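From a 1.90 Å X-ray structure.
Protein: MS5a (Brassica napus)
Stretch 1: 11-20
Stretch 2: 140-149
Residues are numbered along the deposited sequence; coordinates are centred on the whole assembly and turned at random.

Stretch 1 11-20: PLVVKLYATV
Stretch 2 140-149: RLYMEISFFN

Two nearly antiparallel helices, far apart in sequence, meet through an apolar side-chain seam with no direct hydrogen bond between them. Pro-11 takes the N-cap position (phi/psi -60/144), and helix 12-20 follows with regular alpha values near -63/-40; residues 140-148 of the second helix lie near -61/-43, and Asn-149 has -72/-9. The axes approach to 10.9 Å at a signed crossing angle of -155°, and side chains carry the contact. Opposed directions set the register by CA-CA distance: Val-13 to Phe-148 8.2 Å, Leu-16 to Ile-145 7.0 Å, Val-20 to Leu-141 7.8 Å.

Leu-16 (m, t) is the central piece, its CA-CB bond pointing toward the partner. CD1 and CD2 of Leu-16 both lie 4.2 Å from Ile-145 CG1, and Leu-16 CD1 also sits 3.8 Å from Phe-148 CG, making an off-centre CH-pi contact 4.2 Å from the ring centroid. Phe-148 (chi1 169°, chi2 71°) also receives Leu-12 (t, p) and Val-13 (p): Leu-12 CD2 lies 3.6 Å from Phe-148 CD1, and Val-13 CB is 3.9 Å from Phe-148 CZ. At the other end, Val-20 (t) brings CG2 to 3.5 Å from CD1 of Ile-145 (m, t) and 4.1 Å from CD2 of Leu-141 (t, p).

Thr-19 (m) shows how a polar residue can join this seam: OG1 donates to Lys-15 O at 2.8 Å within its own helix, while CG2 rests 3.9 Å from Leu-141 CD1. Arg-140 and Glu-144 are likewise paired one turn apart, by a salt bridge with a weak hydrogen bond, Arg-140 NH1 to Glu-144 OE2 3.4 Å.

The polar link across the pair is indirect: one water donates to Tyr-17 OH (3.0 Å; chi1 -75°, chi2 -19°, CA-CB away) and accepts from Asn-149 ND2 (2.9 Å; chi1 -81°, chi2 -76°), which also donates a hydrogen bond to Ile-145 O at 2.9 Å.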

# COMPACT_ATOMS: atom_id res chain seq x y z
N PRO A 11 6.25 12.84 10.74
CA PRO A 11 6.04 11.45 11.17
C PRO A 11 5.97 10.50 9.98
O PRO A 11 5.41 10.83 8.94
CB PRO A 11 4.71 11.50 11.93
CG PRO A 11 4.55 12.94 12.33
CD PRO A 11 5.20 13.74 11.25
N LEU A 12 6.51 9.30 10.17
CA LEU A 12 6.56 8.34 9.08
C LEU A 12 5.16 8.01 8.55
O LEU A 12 4.98 7.85 7.35
CB LEU A 12 7.28 7.07 9.52
CG LEU A 12 7.43 5.94 8.48
CD1 LEU A 12 8.01 6.47 7.18
CD2 LEU A 12 8.30 4.82 9.03
N VAL A 13 4.16 7.92 9.44
CA VAL A 13 2.82 7.55 8.97
C VAL A 13 2.30 8.57 7.98
O VAL A 13 1.62 8.22 7.00
CB VAL A 13 1.85 7.35 10.16
CG1 VAL A 13 1.60 8.64 10.92
CG2 VAL A 13 0.53 6.76 9.68
N VAL A 14 2.62 9.86 8.19
CA VAL A 14 2.14 10.89 7.27
C VAL A 14 2.83 10.75 5.92
O VAL A 14 2.20 10.89 4.87
CB VAL A 14 2.36 12.28 7.89
CG1 VAL A 14 1.99 13.36 6.91
CG2 VAL A 14 1.52 12.43 9.16
N LYS A 15 4.15 10.51 5.93
CA LYS A 15 4.84 10.29 4.67
C LYS A 15 4.27 9.09 3.93
O LYS A 15 4.06 9.14 2.72
CB LYS A 15 6.34 10.11 4.92
CG LYS A 15 7.13 9.88 3.65
CD LYS A 15 8.60 9.69 3.92
CE LYS A 15 9.32 9.17 2.69
NZ LYS A 15 10.76 8.93 2.99
N LEU A 16 3.98 8.00 4.66
CA LEU A 16 3.43 6.82 4.01
C LEU A 16 2.04 7.10 3.44
O LEU A 16 1.74 6.71 2.30
CB LEU A 16 3.40 5.65 5.00
CG LEU A 16 4.76 5.08 5.42
CD1 LEU A 16 4.61 4.07 6.56
CD2 LEU A 16 5.48 4.43 4.25
N TYR A 17 1.18 7.80 4.19
CA TYR A 17 -0.14 8.11 3.65
C TYR A 17 -0.07 9.08 2.48
O TYR A 17 -0.86 8.99 1.54
CB TYR A 17 -1.06 8.66 4.75
CG TYR A 17 -1.52 7.59 5.70
CD1 TYR A 17 -1.48 6.25 5.32
CD2 TYR A 17 -2.01 7.90 6.97
CE1 TYR A 17 -1.90 5.24 6.18
CE2 TYR A 17 -2.44 6.88 7.84
CZ TYR A 17 -2.37 5.56 7.43
OH TYR A 17 -2.79 4.55 8.27
N ALA A 18 0.87 10.04 2.53
CA ALA A 18 1.08 10.88 1.35
C ALA A 18 1.47 10.04 0.13
O ALA A 18 1.01 10.30 -0.99
CB ALA A 18 2.17 11.91 1.63
N THR A 19 2.32 9.05 0.33
CA THR A 19 2.75 8.22 -0.79
C THR A 19 1.61 7.33 -1.27
O THR A 19 1.49 7.07 -2.48
CB THR A 19 3.96 7.40 -0.36
OG1 THR A 19 4.95 8.29 0.16
CG2 THR A 19 4.54 6.60 -1.52
N VAL A 20 0.75 6.87 -0.36
CA VAL A 20 -0.46 6.15 -0.77
C VAL A 20 -1.33 7.03 -1.65
O VAL A 20 -1.88 6.58 -2.66
CB VAL A 20 -1.23 5.65 0.46
CG1 VAL A 20 -2.62 5.15 0.06
CG2 VAL A 20 -0.44 4.56 1.16
N ARG A 140 6.34 -2.61 -3.07
CA ARG A 140 7.24 -2.22 -1.98
C ARG A 140 6.53 -1.31 -0.98
O ARG A 140 6.72 -1.44 0.23
CB ARG A 140 8.49 -1.53 -2.52
CG ARG A 140 9.33 -0.87 -1.40
CD ARG A 140 10.70 -0.44 -1.89
NE ARG A 140 10.63 0.34 -3.12
CZ ARG A 140 10.42 1.65 -3.17
NH1 ARG A 140 10.25 2.34 -2.05
NH2 ARG A 140 10.38 2.27 -4.34
N LEU A 141 5.71 -0.37 -1.48
CA LEU A 141 4.94 0.49 -0.59
C LEU A 141 4.08 -0.33 0.38
O LEU A 141 4.06 -0.05 1.59
CB LEU A 141 4.05 1.42 -1.41
CG LEU A 141 3.11 2.33 -0.60
CD1 LEU A 141 3.91 3.21 0.35
CD2 LEU A 141 2.29 3.18 -1.53
N TYR A 142 3.35 -1.33 -0.12
CA TYR A 142 2.47 -2.08 0.77
C TYR A 142 3.28 -2.87 1.78
O TYR A 142 2.90 -2.97 2.96
CB TYR A 142 1.53 -3.01 -0.01
CG TYR A 142 0.48 -2.34 -0.90
CD1 TYR A 142 0.51 -0.97 -1.18
CD2 TYR A 142 -0.54 -3.10 -1.47
CE1 TYR A 142 -0.46 -0.39 -2.01
CE2 TYR A 142 -1.50 -2.53 -2.30
CZ TYR A 142 -1.45 -1.18 -2.57
OH TYR A 142 -2.40 -0.62 -3.39
N MSE A 143 4.43 -3.41 1.36
CA MSE A 143 5.35 -4.05 2.31
C MSE A 143 5.83 -3.07 3.39
O MSE A 143 5.86 -3.40 4.58
CB MSE A 143 6.58 -4.62 1.57
CG MSE A 143 7.68 -5.12 2.52
SE MSE A 143 9.33 -5.61 1.56
CE MSE A 143 9.78 -3.87 0.79
N GLU A 144 6.22 -1.87 2.97
CA GLU A 144 6.73 -0.89 3.93
C GLU A 144 5.66 -0.50 4.95
O GLU A 144 5.96 -0.37 6.15
CB GLU A 144 7.25 0.34 3.19
CG GLU A 144 8.55 0.03 2.46
CD GLU A 144 9.09 1.20 1.66
OE1 GLU A 144 8.38 2.22 1.53
OE2 GLU A 144 10.23 1.08 1.16
N ILE A 145 4.42 -0.31 4.51
CA ILE A 145 3.36 0.02 5.45
C ILE A 145 3.09 -1.15 6.39
O ILE A 145 2.85 -0.95 7.59
CB ILE A 145 2.08 0.44 4.69
CG1 ILE A 145 2.38 1.69 3.85
CG2 ILE A 145 0.95 0.73 5.67
CD1 ILE A 145 1.27 2.08 2.91
N SER A 146 3.15 -2.38 5.87
CA SER A 146 2.97 -3.55 6.71
C SER A 146 4.07 -3.64 7.77
O SER A 146 3.80 -3.90 8.95
CB SER A 146 2.97 -4.82 5.85
OG SER A 146 1.94 -4.78 4.89
N PHE A 147 5.32 -3.44 7.36
CA PHE A 147 6.43 -3.50 8.31
C PHE A 147 6.29 -2.43 9.38
O PHE A 147 6.53 -2.69 10.57
CB PHE A 147 7.76 -3.35 7.56
CG PHE A 147 8.97 -3.44 8.45
CD1 PHE A 147 9.31 -4.64 9.06
CD2 PHE A 147 9.77 -2.33 8.67
CE1 PHE A 147 10.42 -4.72 9.89
CE2 PHE A 147 10.89 -2.41 9.50
CZ PHE A 147 11.20 -3.60 10.11
N PHE A 148 5.90 -1.22 8.98
CA PHE A 148 5.71 -0.10 9.90
C PHE A 148 4.68 -0.43 10.97
O PHE A 148 4.89 -0.17 12.16
CB PHE A 148 5.30 1.14 9.10
CG PHE A 148 4.83 2.28 9.95
CD1 PHE A 148 5.72 3.00 10.72
CD2 PHE A 148 3.49 2.64 9.95
CE1 PHE A 148 5.30 4.07 11.49
CE2 PHE A 148 3.05 3.70 10.73
CZ PHE A 148 3.95 4.41 11.50
N ASN A 149 3.56 -1.03 10.56
CA ASN A 149 2.50 -1.35 11.51
C ASN A 149 2.85 -2.52 12.43
O ASN A 149 2.09 -2.77 13.38
CB ASN A 149 1.20 -1.66 10.78
CG ASN A 149 0.45 -0.40 10.37
OD1 ASN A 149 -0.18 0.25 11.20
ND2 ASN A 149 0.53 -0.05 9.08
O HOH W 1 -1.54 1.88 8.46